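Local coordinates for chitosanase (Bacillus subtilis subsp. subtilis str. 168, PDB 7C6C), which hydrolyses internal beta-(1->4) linkages between glucosamine units of partly acetylated chitosan, as an endo-acting secreted glycoside hydrolase of family 46, at residues Thr15-Asn20 / Gly237-Lys242. Sequence-based numbering, arbitrary orientation. Where two conformers were deposited one is given.
Sequences TSIFEN and GNFVIK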
loop_
_atom_site.group_PDB
_atom_site.type_symbol
_atom_site.label_atom_id
_atom_site.label_comp_id
_atom_site.label_asym_id
_atom_site.label_seq_id
_atom_site.Cartn_x
_atom_site.Cartn_y
_atom_site.Cartn_z
ATOM N N THR A 15 1.735 -2.693 -7.382
ATOM C CA THR A 15 1.922 -2.779 -5.936
ATOM C C THR A 15 2.367 -4.174 -5.523
ATOM O O THR A 15 3.242 -4.322 -4.665
ATOM C CB THR A 15 0.638 -2.374 -5.214
ATOM O OG1 THR A 15 0.392 -0.982 -5.457
ATOM C CG2 THR A 15 0.737 -2.620 -3.721
ATOM N N SER A 16 1.800 -5.206 -6.151
ATOM C CA SER A 16 2.173 -6.573 -5.816
ATOM C C SER A 16 3.650 -6.835 -6.106
ATOM O O SER A 16 4.325 -7.527 -5.335
ATOM C CB SER A 16 1.268 -7.538 -6.575
ATOM O OG SER A 16 1.490 -8.880 -6.185
ATOM N N ILE A 17 4.177 -6.301 -7.214
ATOM C CA ILE A 17 5.612 -6.408 -7.463
ATOM C C ILE A 17 6.385 -5.744 -6.332
ATOM O O ILE A 17 7.347 -6.304 -5.787
ATOM C CB ILE A 17 5.980 -5.776 -8.816
ATOM C CG1 ILE A 17 5.402 -6.598 -9.970
ATOM C CG2 ILE A 17 7.502 -5.623 -8.930
ATOM C CD1 ILE A 17 5.441 -5.861 -11.299
ATOM N N PHE A 18 5.970 -4.528 -5.965
ATOM C CA PHE A 18 6.704 -3.768 -4.962
ATOM C C PHE A 18 6.672 -4.453 -3.604
ATOM O O PHE A 18 7.650 -4.387 -2.857
ATOM C CB PHE A 18 6.141 -2.350 -4.847
ATOM C CG PHE A 18 6.054 -1.609 -6.156
ATOM C CD1 PHE A 18 6.961 -1.839 -7.194
ATOM C CD2 PHE A 18 5.056 -0.666 -6.344
ATOM C CE1 PHE A 18 6.862 -1.133 -8.395
ATOM C CE2 PHE A 18 4.953 0.040 -7.537
ATOM C CZ PHE A 18 5.855 -0.195 -8.561
ATOM N N GLU A 19 5.574 -5.124 -3.271
ATOM C CA GLU A 19 5.431 -5.759 -1.965
ATOM C C GLU A 19 6.035 -7.158 -1.926
ATOM O O GLU A 19 6.653 -7.540 -0.925
ATOM C CB GLU A 19 3.951 -5.836 -1.572
ATOM C CG GLU A 19 3.233 -4.495 -1.569
ATOM C CD GLU A 19 3.539 -3.665 -0.341
ATOM O OE1 GLU A 19 3.402 -4.193 0.782
ATOM O OE2 GLU A 19 3.925 -2.488 -0.502
ATOM N N ASN A 20 5.856 -7.937 -2.991
ATOM C CA ASN A 20 6.157 -9.358 -2.947
ATOM C C ASN A 20 6.934 -9.888 -4.141
ATOM O O ASN A 20 7.173 -11.096 -4.199
ATOM C CB ASN A 20 4.865 -10.179 -2.802
ATOM C CG ASN A 20 4.099 -9.842 -1.542
ATOM O OD1 ASN A 20 3.046 -9.212 -1.598
ATOM N ND2 ASN A 20 4.630 -10.256 -0.395
ATOM N N GLY A 237 13.347 -7.072 -10.660
ATOM C CA GLY A 237 13.346 -7.957 -11.804
ATOM C C GLY A 237 12.456 -7.444 -12.919
ATOM O O GLY A 237 12.067 -6.272 -12.971
ATOM N N ASN A 238 12.122 -8.356 -13.826
ATOM C CA ASN A 238 11.376 -8.035 -15.034
ATOM C C ASN A 238 10.011 -8.696 -14.994
ATOM O O ASN A 238 9.904 -9.887 -14.679
ATOM C CB ASN A 238 12.125 -8.544 -16.257
ATOM C CG ASN A 238 13.538 -8.076 -16.276
ATOM O OD1 ASN A 238 13.792 -6.880 -16.138
ATOM N ND2 ASN A 238 14.479 -9.008 -16.403
ATOM N N PHE A 239 8.982 -7.934 -15.351
ATOM C CA PHE A 239 7.611 -8.413 -15.310
ATOM C C PHE A 239 6.841 -7.827 -16.475
ATOM O O PHE A 239 7.168 -6.749 -16.982
ATOM C CB PHE A 239 6.890 -7.979 -14.022
ATOM C CG PHE A 239 7.596 -8.393 -12.769
ATOM C CD1 PHE A 239 8.608 -7.606 -12.238
ATOM C CD2 PHE A 239 7.260 -9.575 -12.130
ATOM C CE1 PHE A 239 9.282 -7.988 -11.092
ATOM C CE2 PHE A 239 7.928 -9.964 -10.973
ATOM C CZ PHE A 239 8.939 -9.167 -10.457
ATOM N N VAL A 240 5.796 -8.535 -16.880
ATOM C CA VAL A 240 4.779 -7.981 -17.757
ATOM C C VAL A 240 3.459 -7.926 -17.002
ATOM O O VAL A 240 3.123 -8.838 -16.238
ATOM C CB VAL A 240 4.655 -8.748 -19.090
ATOM C CG1 VAL A 240 4.203 -10.185 -18.864
ATOM C CG2 VAL A 240 3.710 -8.013 -20.024
ATOM N N ILE A 241 2.726 -6.838 -17.205
ATOM C CA ILE A 241 1.396 -6.640 -16.652
ATOM C C ILE A 241 0.469 -6.433 -17.841
ATOM O O ILE A 241 0.670 -5.507 -18.635
ATOM C CB ILE A 241 1.368 -5.435 -15.701
ATOM C CG1 ILE A 241 2.198 -5.737 -14.449
ATOM C CG2 ILE A 241 -0.056 -5.051 -15.337
ATOM C CD1 ILE A 241 2.434 -4.533 -13.553
ATOM N N LYS A 242 -0.506 -7.315 -17.997
ATOM C CA LYS A 242 -1.390 -7.259 -19.157
ATOM C C LYS A 242 -2.238 -5.992 -19.157
ATOM O O LYS A 242 -2.602 -5.481 -20.225
ATOM C CB LYS A 242 -2.285 -8.502 -19.195
ATOM C CG LYS A 242 -3.223 -8.593 -20.390
ATOM C CD LYS A 242 -4.424 -9.484 -20.085
ATOM C CE LYS A 242 -5.644 -8.656 -19.707
ATOM N NZ LYS A 242 -6.419 -9.274 -18.597
ATOM O OXT LYS A 242 -2.562 -5.464 -18.087
#
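I17 packs over one face of the F239 phenyl ring, and this single aliphatic side chain makes every contact between helix residues 15-20 and strand residues 237-242. Its CG1 sits over the middle of the ring, 4.0 Å from the centroid and only 9° off the normal, a CH-pi contact. The two branches from CB reach different parts of the ring, and the two side chains run past one another in opposite directions. With CG1 anti to its own carbonyl carbon (chi1 -68°) and chi2 extended at 166°, CD1 stands above the ring plane just outside the CG-CD1 edge, 3.6 Å from F239 CG. There it also meets I241 CD1 at 4.0 Å. On the other branch, CG2 hangs above the rim just outside F239 CE1, at 3.7 Å. All the groups that touch are hydrocarbon. F239 and I241 both direct their CB toward the helix, whereas V240 between them and N238 before them point away, so the contact uses one side of the strand. Backbone bonds of F239 with V231 and of I241 with I229 pair the strand with 229-233 in an antiparallel hairpin. Toward the start of helix 5-20, I241 also packs on Q13 and L14, and the terminal carboxylate of K242 forms salt bridges with R9 and R10. The C-terminal hairpin thus lies along the helix that bears E19, the probable proton donor, two residues after I17 and itself no part of the contact. V231 of strand 229-233 also touches I17, while F18 of the same turn packs against helix 209-219.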